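Side-chain contacts in cytokinin riboside 5'-monophosphate phosphoribohydrolase (PDB 5ZI9), which belongs to the SLOG clan of Rossmann-like proteins and is built round a parallel beta sheet flanked by helices: residues B[94-99]-B[240-245]; B[75-80]-B[98-103]; B[188-193]-B[198-203]; B[69-74]-B[127-132]. One frame throughout, in Å; residues are numbered along the deposited sequence.

Contact 1. Residues B[94-99]-B[240-245]; sequences VRLGRG and DEAVAL
Val243 sets its isopropyl group against the bare backbone of Gly99, and this is the tight part of the contact between helices 88-102 and 239-249. One branch, CG1, stands 3.6 Å from Gly99 O; the other, CG2, lies over the alpha carbon, with Gly99 CA 3.9 Å away, in the place a side chain on Gly99 would need. The two backbones come close here: Gly99 CA and Val243 CA are 6.1 Å apart, with the axes of the short segments 9.5 Å apart at closest. The segments run in roughly the same direction, at an angle of 34°. One turn earlier on helix 88-102, Leu96 reaches over from the flank: with CG anti to the backbone N (chi1 -172°), its CD1 methyl is carried to 4.1 Å from Ala242 CB and to 4.2 Å from Val243 CG2. The contact is looser on the solvent side. There Asp240 bends its carboxylate toward the other helix, but Asp240 OD1 is still 5.7 Å from Gly99 CA, and Arg98 leans instead toward Glu125 of helix 115-125 in a long, weak ion pair. Apart from the Gly99 carbonyl, which already accepts a helical bond from Ala103 N, the touching atoms are carbon. The chemistry therefore implies adhesion by shape and dispersion, with the charged groups kept at the margin.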
loop_
_atom_site.group_PDB
_atom_site.type_symbol
_atom_site.label_atom_id
_atom_site.label_comp_id
_atom_site.label_asym_id
_atom_site.label_seq_id
_atom_site.Cartn_x
_atom_site.Cartn_y
_atom_site.Cartn_z
ATOM N N VAL B 94 20.180 34.202 13.186
ATOM C CA VAL B 94 18.963 34.714 13.877
ATOM C C VAL B 94 18.309 35.827 13.043
ATOM O O VAL B 94 17.088 35.872 12.837
ATOM C CB VAL B 94 19.254 35.200 15.322
ATOM C CG1 VAL B 94 17.967 35.256 16.140
ATOM C CG2 VAL B 94 20.227 34.275 16.040
ATOM N N ARG B 95 19.165 36.720 12.560
ATOM C CA ARG B 95 18.767 37.859 11.742
ATOM C C ARG B 95 17.982 37.408 10.505
ATOM O O ARG B 95 16.980 38.004 10.102
ATOM C CB ARG B 95 20.053 38.594 11.341
ATOM C CG ARG B 95 19.978 40.109 11.385
ATOM C CD ARG B 95 21.212 40.708 12.056
ATOM N NE ARG B 95 20.783 41.636 13.091
ATOM C CZ ARG B 95 21.578 42.205 13.983
ATOM N NH1 ARG B 95 22.886 41.988 13.989
ATOM N NH2 ARG B 95 21.046 43.003 14.873
ATOM N N LEU B 96 18.470 36.329 9.920
ATOM C CA LEU B 96 17.899 35.734 8.732
ATOM C C LEU B 96 16.572 34.986 8.968
ATOM O O LEU B 96 15.605 35.139 8.231
ATOM C CB LEU B 96 18.956 34.773 8.237
ATOM C CG LEU B 96 18.671 34.161 6.874
ATOM C CD1 LEU B 96 19.145 35.125 5.790
ATOM C CD2 LEU B 96 19.342 32.800 6.747
ATOM N N GLY B 97 16.531 34.185 10.019
ATOM C CA GLY B 97 15.288 33.589 10.462
ATOM C C GLY B 97 14.198 34.613 10.600
ATOM O O GLY B 97 13.075 34.412 10.166
ATOM N N ARG B 98 14.556 35.741 11.191
ATOM C CA ARG B 98 13.622 36.850 11.419
ATOM C C ARG B 98 13.239 37.495 10.125
ATOM O O ARG B 98 12.038 37.771 9.880
ATOM C CB ARG B 98 14.268 37.907 12.317
ATOM C CG ARG B 98 13.502 38.119 13.591
ATOM C CD ARG B 98 14.433 38.507 14.712
ATOM N NE ARG B 98 14.637 39.935 14.663
ATOM C CZ ARG B 98 15.737 40.555 15.048
ATOM N NH1 ARG B 98 16.795 39.896 15.548
ATOM N NH2 ARG B 98 15.760 41.872 14.936
ATOM N N GLY B 99 14.275 37.759 9.319
ATOM C CA GLY B 99 14.099 38.306 7.993
ATOM C C GLY B 99 13.059 37.532 7.192
ATOM O O GLY B 99 12.115 38.122 6.631
ATOM N N ASP B 240 19.756 41.390 4.906
ATOM C CA ASP B 240 18.608 42.014 4.208
ATOM C C ASP B 240 18.632 41.842 2.665
ATOM O O ASP B 240 17.556 41.779 2.037
ATOM C CB ASP B 240 18.427 43.482 4.608
ATOM C CG ASP B 240 17.745 43.632 5.937
ATOM O OD1 ASP B 240 16.703 43.012 6.138
ATOM O OD2 ASP B 240 18.249 44.363 6.801
ATOM N N GLU B 241 19.829 41.722 2.069
ATOM C CA GLU B 241 19.939 41.347 0.635
ATOM C C GLU B 241 19.468 39.885 0.402
ATOM O O GLU B 241 18.614 39.624 -0.459
ATOM C CB GLU B 241 21.371 41.545 0.114
ATOM C CG GLU B 241 21.545 41.381 -1.399
ATOM C CD GLU B 241 23.003 41.517 -1.865
ATOM O OE1 GLU B 241 23.236 41.586 -3.067
ATOM O OE2 GLU B 241 23.943 41.553 -1.064
ATOM N N ALA B 242 19.990 38.955 1.208
ATOM C CA ALA B 242 19.601 37.542 1.116
ATOM C C ALA B 242 18.128 37.368 1.171
ATOM O O ALA B 242 17.578 36.649 0.340
ATOM C CB ALA B 242 20.249 36.701 2.201
ATOM N N VAL B 243 17.477 38.050 2.108
ATOM C CA VAL B 243 16.023 37.921 2.223
ATOM C C VAL B 243 15.314 38.484 1.027
ATOM O O VAL B 243 14.300 37.961 0.609
ATOM C CB VAL B 243 15.486 38.567 3.513
ATOM C CG1 VAL B 243 13.960 38.512 3.589
ATOM C CG2 VAL B 243 16.060 37.820 4.709
ATOM N N ALA B 244 15.835 39.574 0.482
ATOM C CA ALA B 244 15.191 40.214 -0.655
ATOM C C ALA B 244 15.273 39.331 -1.907
ATOM O O ALA B 244 14.282 39.184 -2.669
ATOM C CB ALA B 244 15.853 41.555 -0.910
ATOM N N LEU B 245 16.472 38.769 -2.112
ATOM C CA LEU B 245 16.722 37.857 -3.227
ATOM C C LEU B 245 15.745 36.709 -3.253
ATOM O O LEU B 245 15.190 36.405 -4.308
ATOM C CB LEU B 245 18.129 37.282 -3.174
ATOM C CG LEU B 245 19.219 38.278 -3.602
ATOM C CD1 LEU B 245 20.593 37.891 -3.064
ATOM C CD2 LEU B 245 19.235 38.404 -5.118
#

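Contact 2. Residues B[75-80]-B[98-103]; sequences ISVFGS and RGLVEA. With EDO (1,2-ethanediol), chain J.
Leu100 reaches from helix 88-102 onto strand 74-78, where its two methyl groups are shared between Ile75 and Val77, neighbours on the same face of the strand. The apolar contacts make up the whole of the meeting between the two segments. CD2 of Leu100 is 4.1 Å from Ile75 CG1, and these two side chains run at about a right angle. CD1 of Leu100 is 4.2 Å from Ile75 CG2 and 4.0 Å from Val77 CG2, so it bridges the two beta-branched residues. The first torsion of Leu100 (chi1 -62°) sets CG anti to the carbonyl carbon and directs the fork at the strand. All three side chains are buried, and Leu100 and Val77 both also pack on Val107 of strand 106-109. A separate polar contact lies past the end of the strand, where Gly79 meets a bound 1,2-ethanediol, probably from the crystallisation liquor. Its O2 donates to Gly79 O at 3.1 Å and receives a weak but nearly straight bond from Gly79 N (3.3 Å, 177°). The same oxygen lies at the edge of the Phe78 ring, in its plane; the ring also meets Phe163 edge-to-face and touches Phe170. Strand 74-78, helix 88-102 and strand 106-109 form a beta-alpha-beta unit of this Rossmann-like fold, and Leu100 packs the crossover helix onto the first strand of the unit.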
loop_
_atom_site.group_PDB
_atom_site.type_symbol
_atom_site.label_atom_id
_atom_site.label_comp_id
_atom_site.label_asym_id
_atom_site.label_seq_id
_atom_site.Cartn_x
_atom_site.Cartn_y
_atom_site.Cartn_z
ATOM N N ILE B 75 11.130 28.652 3.449
ATOM C CA ILE B 75 12.506 28.620 2.967
ATOM C C ILE B 75 13.287 27.654 3.859
ATOM O O ILE B 75 13.113 27.658 5.056
ATOM C CB ILE B 75 13.143 30.021 3.024
ATOM C CG1 ILE B 75 12.479 30.951 2.006
ATOM C CG2 ILE B 75 14.660 29.970 2.849
ATOM C CD1 ILE B 75 12.626 30.550 0.559
ATOM N N SER B 76 14.137 26.834 3.267
ATOM C CA SER B 76 14.909 25.863 4.033
ATOM C C SER B 76 16.298 26.418 4.255
ATOM O O SER B 76 16.966 26.781 3.290
ATOM C CB SER B 76 14.991 24.506 3.330
ATOM O OG SER B 76 13.775 23.799 3.467
ATOM N N VAL B 77 16.717 26.465 5.526
ATOM C CA VAL B 77 17.996 27.063 5.924
ATOM C C VAL B 77 18.958 26.018 6.446
ATOM O O VAL B 77 18.579 25.153 7.210
ATOM C CB VAL B 77 17.780 28.180 6.971
ATOM C CG1 VAL B 77 19.118 28.816 7.368
ATOM C CG2 VAL B 77 16.827 29.201 6.381
ATOM N N PHE B 78 20.198 26.111 6.003
ATOM C CA PHE B 78 21.240 25.127 6.300
ATOM C C PHE B 78 22.457 25.869 6.753
ATOM O O PHE B 78 22.659 27.047 6.448
ATOM C CB PHE B 78 21.627 24.310 5.057
ATOM C CG PHE B 78 20.479 23.591 4.446
ATOM C CD1 PHE B 78 20.090 22.341 4.924
ATOM C CD2 PHE B 78 19.735 24.194 3.433
ATOM C CE1 PHE B 78 18.988 21.715 4.385
ATOM C CE2 PHE B 78 18.666 23.552 2.880
ATOM C CZ PHE B 78 18.280 22.324 3.366
ATOM N N GLY B 79 23.293 25.143 7.447
ATOM C CA GLY B 79 24.499 25.696 7.973
ATOM C C GLY B 79 25.008 24.774 9.041
ATOM O O GLY B 79 24.281 23.888 9.506
ATOM N N SER B 80 26.256 25.013 9.428
ATOM C CA SER B 80 26.974 24.210 10.421
ATOM C C SER B 80 26.225 23.955 11.711
ATOM O O SER B 80 25.569 24.849 12.259
ATOM C CB SER B 80 28.303 24.852 10.760
ATOM O OG SER B 80 29.005 24.077 11.697
ATOM N N ARG B 98 14.556 35.741 11.191
ATOM C CA ARG B 98 13.622 36.850 11.419
ATOM C C ARG B 98 13.239 37.495 10.125
ATOM O O ARG B 98 12.038 37.771 9.880
ATOM C CB ARG B 98 14.268 37.907 12.317
ATOM C CG ARG B 98 13.502 38.119 13.591
ATOM C CD ARG B 98 14.433 38.507 14.712
ATOM N NE ARG B 98 14.637 39.935 14.663
ATOM C CZ ARG B 98 15.737 40.555 15.048
ATOM N NH1 ARG B 98 16.795 39.896 15.548
ATOM N NH2 ARG B 98 15.760 41.872 14.936
ATOM N N GLY B 99 14.275 37.759 9.319
ATOM C CA GLY B 99 14.099 38.306 7.993
ATOM C C GLY B 99 13.059 37.532 7.192
ATOM O O GLY B 99 12.115 38.122 6.631
ATOM N N LEU B 100 13.192 36.202 7.186
ATOM C CA LEU B 100 12.312 35.338 6.354
ATOM C C LEU B 100 10.881 35.332 6.828
ATOM O O LEU B 100 9.957 35.347 6.015
ATOM C CB LEU B 100 12.854 33.909 6.275
ATOM C CG LEU B 100 14.241 33.930 5.608
ATOM C CD1 LEU B 100 15.072 32.722 5.975
ATOM C CD2 LEU B 100 14.154 34.092 4.103
ATOM N N VAL B 101 10.696 35.337 8.144
ATOM C CA VAL B 101 9.344 35.390 8.734
ATOM C C VAL B 101 8.628 36.664 8.275
ATOM O O VAL B 101 7.505 36.612 7.766
ATOM C CB VAL B 101 9.408 35.311 10.287
ATOM C CG1 VAL B 101 8.047 35.612 10.901
ATOM C CG2 VAL B 101 9.862 33.925 10.705
ATOM N N GLU B 102 9.320 37.789 8.460
ATOM C CA GLU B 102 8.835 39.103 8.072
ATOM C C GLU B 102 8.496 39.177 6.598
ATOM O O GLU B 102 7.592 39.916 6.230
ATOM C CB GLU B 102 9.863 40.190 8.432
ATOM C CG GLU B 102 9.553 40.940 9.722
ATOM C CD GLU B 102 10.767 41.162 10.602
ATOM O OE1 GLU B 102 11.899 41.391 10.076
ATOM O OE2 GLU B 102 10.588 41.085 11.849
ATOM N N ALA B 103 9.215 38.421 5.765
ATOM C CA ALA B 103 8.890 38.310 4.330
ATOM C C ALA B 103 7.720 37.380 3.984
ATOM O O ALA B 103 7.387 37.246 2.812
ATOM C CB ALA B 103 10.120 37.899 3.556
HETATM C C1 EDO J . 22.653 19.461 7.488
HETATM O O1 EDO J . 21.226 19.474 7.778
HETATM C C2 EDO J . 23.332 20.708 8.105
HETATM O O2 EDO J . 22.569 21.912 7.871
#

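Contact 3. Residues B[188-193]-B[198-203]; sequences TLVQTQ and FPIVLF
Val190 points one methyl, CG2, at the approach to strand 200-203, touching Phe198 just before it and barely Ile200 in it. The closest approach is to the ring's stem: Val190 CG2 lies 3.8 Å from Phe198 CB and 3.9 Å from Phe198 O, while it meets the aromatic ring itself at a slant. A longer contact of 4.5 Å joins the same CG2 to Ile200 CD1. With chi1 at 158°, CG2 is the branch anti to the carbonyl carbon, and this orientation turns it toward the strand. Val190 lies in the last turn of its helix, whose end is tied up by further bonds. Thr188 O is gripped twice, by Thr192 N at 2.8 Å and by Thr192 OG1 at 2.7 Å, the two donors arriving from opposite faces of the carbonyl plane. Gln193 then takes a positive phi (68°) and returns its N-H to Val190 O, with Gln193 N 3.1 Å away, one of the two bonds of a Schellman motif. On the other side, the Phe198 ring stacks edge-to-face with Phe170, and Val190 is also backed by Val195 and Leu232. Thus the contact joins the last turn of helix 177-191 to the entry of strand 200-203, which lies in the parallel sheet between strands 167-172 and 234-236; a second subunit packs on Thr188, Leu189 and Gln191 of the helix end.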
loop_
_atom_site.group_PDB
_atom_site.type_symbol
_atom_site.label_atom_id
_atom_site.label_comp_id
_atom_site.label_asym_id
_atom_site.label_seq_id
_atom_site.Cartn_x
_atom_site.Cartn_y
_atom_site.Cartn_z
ATOM N N THR B 188 21.910 20.969 -8.551
ATOM C CA THR B 188 21.760 20.112 -9.734
ATOM C C THR B 188 20.290 19.991 -10.091
ATOM O O THR B 188 19.927 19.927 -11.271
ATOM C CB THR B 188 22.561 18.764 -9.721
ATOM O OG1 THR B 188 21.720 17.625 -9.530
ATOM C CG2 THR B 188 23.632 18.813 -8.722
ATOM N N LEU B 189 19.446 20.066 -9.080
ATOM C CA LEU B 189 18.033 20.072 -9.294
ATOM C C LEU B 189 17.656 21.272 -10.132
ATOM O O LEU B 189 16.812 21.160 -11.012
ATOM C CB LEU B 189 17.277 20.060 -7.964
ATOM C CG LEU B 189 17.122 18.687 -7.287
ATOM C CD1 LEU B 189 16.621 18.843 -5.854
ATOM C CD2 LEU B 189 16.163 17.801 -8.062
ATOM N N VAL B 190 18.288 22.418 -9.875
ATOM C CA VAL B 190 17.980 23.635 -10.634
ATOM C C VAL B 190 18.664 23.604 -12.001
ATOM O O VAL B 190 18.024 23.929 -13.018
ATOM C CB VAL B 190 18.284 24.893 -9.789
ATOM C CG1 VAL B 190 18.506 26.133 -10.638
ATOM C CG2 VAL B 190 17.125 25.131 -8.835
ATOM N N GLN B 191 19.935 23.207 -12.031
ATOM C CA GLN B 191 20.655 23.030 -13.291
ATOM C C GLN B 191 19.960 22.087 -14.263
ATOM O O GLN B 191 19.949 22.321 -15.442
ATOM C CB GLN B 191 22.062 22.490 -13.049
ATOM C CG GLN B 191 22.915 22.402 -14.319
ATOM C CD GLN B 191 24.246 21.684 -14.100
ATOM O OE1 GLN B 191 24.280 20.557 -13.578
ATOM N NE2 GLN B 191 25.340 22.325 -14.490
ATOM N N THR B 192 19.400 21.001 -13.781
ATOM C CA THR B 192 18.758 20.049 -14.680
ATOM C C THR B 192 17.312 20.389 -14.978
ATOM O O THR B 192 16.652 19.685 -15.745
ATOM C CB THR B 192 18.780 18.658 -14.064
ATOM O OG1 THR B 192 18.117 18.714 -12.800
ATOM C CG2 THR B 192 20.235 18.170 -13.925
ATOM N N GLN B 193 16.817 21.441 -14.329
ATOM C CA GLN B 193 15.468 21.981 -14.498
ATOM C C GLN B 193 14.404 21.052 -13.987
ATOM O O GLN B 193 13.289 21.137 -14.423
ATOM C CB GLN B 193 15.211 22.399 -15.931
ATOM C CG GLN B 193 16.380 23.170 -16.520
ATOM C CD GLN B 193 15.999 23.976 -17.741
ATOM O OE1 GLN B 193 15.531 23.439 -18.753
ATOM N NE2 GLN B 193 16.205 25.281 -17.650
ATOM N N PHE B 198 13.743 28.706 -7.919
ATOM C CA PHE B 198 14.212 28.177 -6.656
ATOM C C PHE B 198 15.524 28.850 -6.321
ATOM O O PHE B 198 16.602 28.336 -6.617
ATOM C CB PHE B 198 14.365 26.679 -6.743
ATOM C CG PHE B 198 14.369 25.983 -5.408
ATOM C CD1 PHE B 198 13.171 25.570 -4.843
ATOM C CD2 PHE B 198 15.575 25.714 -4.739
ATOM C CE1 PHE B 198 13.179 24.939 -3.623
ATOM C CE2 PHE B 198 15.590 25.065 -3.528
ATOM C CZ PHE B 198 14.395 24.677 -2.971
ATOM N N PRO B 199 15.428 30.044 -5.713
ATOM C CA PRO B 199 16.574 30.813 -5.326
ATOM C C PRO B 199 17.419 30.110 -4.318
ATOM O O PRO B 199 16.893 29.571 -3.323
ATOM C CB PRO B 199 15.967 32.043 -4.660
ATOM C CG PRO B 199 14.592 31.666 -4.279
ATOM C CD PRO B 199 14.173 30.747 -5.374
ATOM N N ILE B 200 18.721 30.148 -4.563
ATOM C CA ILE B 200 19.713 29.576 -3.671
ATOM C C ILE B 200 20.672 30.695 -3.302
ATOM O O ILE B 200 21.307 31.245 -4.167
ATOM C CB ILE B 200 20.470 28.451 -4.384
ATOM C CG1 ILE B 200 19.524 27.321 -4.747
ATOM C CG2 ILE B 200 21.557 27.867 -3.511
ATOM C CD1 ILE B 200 20.121 26.383 -5.778
ATOM N N VAL B 201 20.809 30.997 -2.019
ATOM C CA VAL B 201 21.650 32.087 -1.561
ATOM C C VAL B 201 22.680 31.578 -0.569
ATOM O O VAL B 201 22.323 30.992 0.429
ATOM C CB VAL B 201 20.755 33.145 -0.828
ATOM C CG1 VAL B 201 21.598 34.269 -0.209
ATOM C CG2 VAL B 201 19.643 33.681 -1.752
ATOM N N LEU B 202 23.955 31.862 -0.779
ATOM C CA LEU B 202 24.984 31.518 0.216
ATOM C C LEU B 202 25.333 32.741 1.048
ATOM O O LEU B 202 25.494 33.795 0.519
ATOM C CB LEU B 202 26.259 30.997 -0.439
ATOM C CG LEU B 202 26.222 30.117 -1.701
ATOM C CD1 LEU B 202 27.535 29.374 -1.831
ATOM C CD2 LEU B 202 25.098 29.103 -1.723
ATOM N N PHE B 203 25.485 32.595 2.352
ATOM C CA PHE B 203 25.837 33.697 3.202
ATOM C C PHE B 203 27.279 33.537 3.642
ATOM O O PHE B 203 27.618 32.512 4.209
ATOM C CB PHE B 203 24.933 33.714 4.413
ATOM C CG PHE B 203 25.024 34.984 5.176
ATOM C CD1 PHE B 203 26.034 35.180 6.134
ATOM C CD2 PHE B 203 24.138 36.018 4.913
ATOM C CE1 PHE B 203 26.136 36.379 6.824
ATOM C CE2 PHE B 203 24.236 37.214 5.613
ATOM C CZ PHE B 203 25.232 37.391 6.573
#

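Contact 4. Residues B[69-74]-B[127-132]; sequences AELPPA and KGTSVG. With EDO (1,2-ethanediol), chain M.
Leu71 and Pro72, on the loop that leads from helix 50-67 into strand 74-78 of the Rossmann-like parallel sheet, pack against Thr129, just before strand 130-135, and Val131 in it. Leu71 comes first. It sends CD2 obliquely across both partners, 3.8 Å from Val131 CG2 and 4.1 Å from Thr129 OG1, so that one methyl spans two residues whose side chains face the loop. CG2 of Val131 lies beside the backbone N (chi1 -167°), on the side of Leu71. Leu71 also lies on Ile108 of the strand between, 106-109. Next, Pro72 places the outer corner of its ring, CG, against the methyl Thr129 CG2, 3.9 Å away, where both residues are partly exposed. With Pro73 the loop turns onto the sheet: its backbone pairs with Ala106, while Thr129 pairs with Val107, and both bracket strand 106-109. Ala74 then begins strand 74-78 and packs on Ala106 and Ile108. Opposite, Lys127 closes helix 115-125 in a Schellman motif, and Gly128 leads the chain on to Thr129. Beside the Pro72 contact sits a bound 1,2-ethanediol, whose O1 accepts a hydrogen bond from Thr129 N at 2.9 Å, with an N-H...O angle of 158°.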
loop_
_atom_site.group_PDB
_atom_site.type_symbol
_atom_site.label_atom_id
_atom_site.label_comp_id
_atom_site.label_asym_id
_atom_site.label_seq_id
_atom_site.Cartn_x
_atom_site.Cartn_y
_atom_site.Cartn_z
ATOM N N ALA B 69 1.188 19.112 6.444
ATOM C CA ALA B 69 0.094 19.336 5.498
ATOM C C ALA B 69 -0.359 20.771 5.358
ATOM O O ALA B 69 -0.827 21.138 4.301
ATOM C CB ALA B 69 -1.103 18.474 5.839
ATOM N N GLU B 70 -0.242 21.560 6.420
ATOM C CA GLU B 70 -0.748 22.924 6.419
ATOM C C GLU B 70 0.395 23.897 6.609
ATOM O O GLU B 70 0.222 24.989 7.115
ATOM C CB GLU B 70 -1.871 23.070 7.484
ATOM C CG GLU B 70 -3.285 23.197 6.884
ATOM C CD GLU B 70 -4.290 22.214 7.465
ATOM O OE1 GLU B 70 -4.221 21.969 8.694
ATOM O OE2 GLU B 70 -5.135 21.678 6.691
ATOM N N LEU B 71 1.581 23.511 6.180
ATOM C CA LEU B 71 2.703 24.437 6.197
ATOM C C LEU B 71 2.424 25.528 5.210
ATOM O O LEU B 71 1.969 25.227 4.121
ATOM C CB LEU B 71 4.002 23.769 5.749
ATOM C CG LEU B 71 5.060 23.418 6.782
ATOM C CD1 LEU B 71 6.426 23.438 6.112
ATOM C CD2 LEU B 71 5.069 24.329 7.997
ATOM N N PRO B 72 2.694 26.794 5.570
ATOM C CA PRO B 72 2.669 27.870 4.565
ATOM C C PRO B 72 3.960 27.876 3.763
ATOM O O PRO B 72 4.828 27.069 4.032
ATOM C CB PRO B 72 2.564 29.132 5.425
ATOM C CG PRO B 72 3.293 28.773 6.664
ATOM C CD PRO B 72 2.927 27.334 6.922
ATOM N N PRO B 73 4.096 28.768 2.780
ATOM C CA PRO B 73 5.319 28.940 2.015
ATOM C C PRO B 73 6.552 29.034 2.891
ATOM O O PRO B 73 6.522 29.779 3.878
ATOM C CB PRO B 73 5.081 30.276 1.342
ATOM C CG PRO B 73 3.625 30.287 1.076
ATOM C CD PRO B 73 2.960 29.413 2.105
ATOM N N ALA B 74 7.615 28.289 2.560
ATOM C CA ALA B 74 8.792 28.240 3.431
ATOM C C ALA B 74 10.077 28.367 2.693
ATOM O O ALA B 74 10.109 28.222 1.485
ATOM C CB ALA B 74 8.811 26.948 4.215
ATOM N N LYS B 127 7.785 35.747 15.744
ATOM C CA LYS B 127 6.486 35.096 15.896
ATOM C C LYS B 127 6.009 34.377 14.623
ATOM O O LYS B 127 4.840 34.429 14.279
ATOM C CB LYS B 127 5.433 36.120 16.389
ATOM C CG LYS B 127 5.949 37.228 17.344
ATOM C CD LYS B 127 5.791 36.942 18.837
ATOM C CE LYS B 127 7.093 37.160 19.635
ATOM N NZ LYS B 127 7.094 36.342 20.902
ATOM N N GLY B 128 6.915 33.702 13.925
ATOM C CA GLY B 128 6.558 32.962 12.706
ATOM C C GLY B 128 6.516 31.477 12.987
ATOM O O GLY B 128 6.648 31.048 14.136
ATOM N N THR B 129 6.380 30.689 11.927
ATOM C CA THR B 129 6.380 29.231 12.057
ATOM C C THR B 129 7.802 28.664 11.851
ATOM O O THR B 129 8.432 28.877 10.810
ATOM C CB THR B 129 5.299 28.524 11.210
ATOM O OG1 THR B 129 5.904 27.515 10.418
ATOM C CG2 THR B 129 4.565 29.429 10.315
ATOM N N SER B 130 8.290 27.962 12.879
ATOM C CA SER B 130 9.679 27.466 12.969
ATOM C C SER B 130 9.712 25.933 12.884
ATOM O O SER B 130 9.246 25.266 13.780
ATOM C CB SER B 130 10.276 27.886 14.282
ATOM O OG SER B 130 11.579 27.394 14.446
ATOM N N VAL B 131 10.232 25.393 11.777
ATOM C CA VAL B 131 10.228 23.936 11.504
ATOM C C VAL B 131 11.631 23.322 11.682
ATOM O O VAL B 131 12.672 23.874 11.270
ATOM C CB VAL B 131 9.630 23.588 10.116
ATOM C CG1 VAL B 131 9.327 22.085 9.971
ATOM C CG2 VAL B 131 8.352 24.350 9.878
ATOM N N GLY B 132 11.629 22.181 12.353
ATOM C CA GLY B 132 12.856 21.390 12.568
ATOM C C GLY B 132 12.654 19.949 12.133
ATOM O O GLY B 132 11.936 19.216 12.789
HETATM C C1 EDO M . 5.704 32.268 8.399
HETATM O O1 EDO M . 6.639 32.300 9.517
HETATM C C2 EDO M . 4.402 32.989 8.696
HETATM O O2 EDO M . 3.579 32.044 9.431
#

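In the fold
From the N terminus, the loop at 69-74 opens contact 4 and runs straight into strand 74-78, which opens contact 2. Helix 88-102 closes contact 2 and also carries the first segment of contact 1. Contact 4 closes at 127-132, so contact 2 is nested within its loop, while contacts 1 and 4 cross. Contact 3 opens and closes later, at 188-203, inside the long loop that contact 1 completes on helix 239-249. Contacts 2, 3 and 4 all reach the same parallel sheet. Ala242 on the C-terminal helix packs on Val201 of contact 3, while Leu96 of helix 88-102 packs on Val77 of contact 2, so contact 1 touches both.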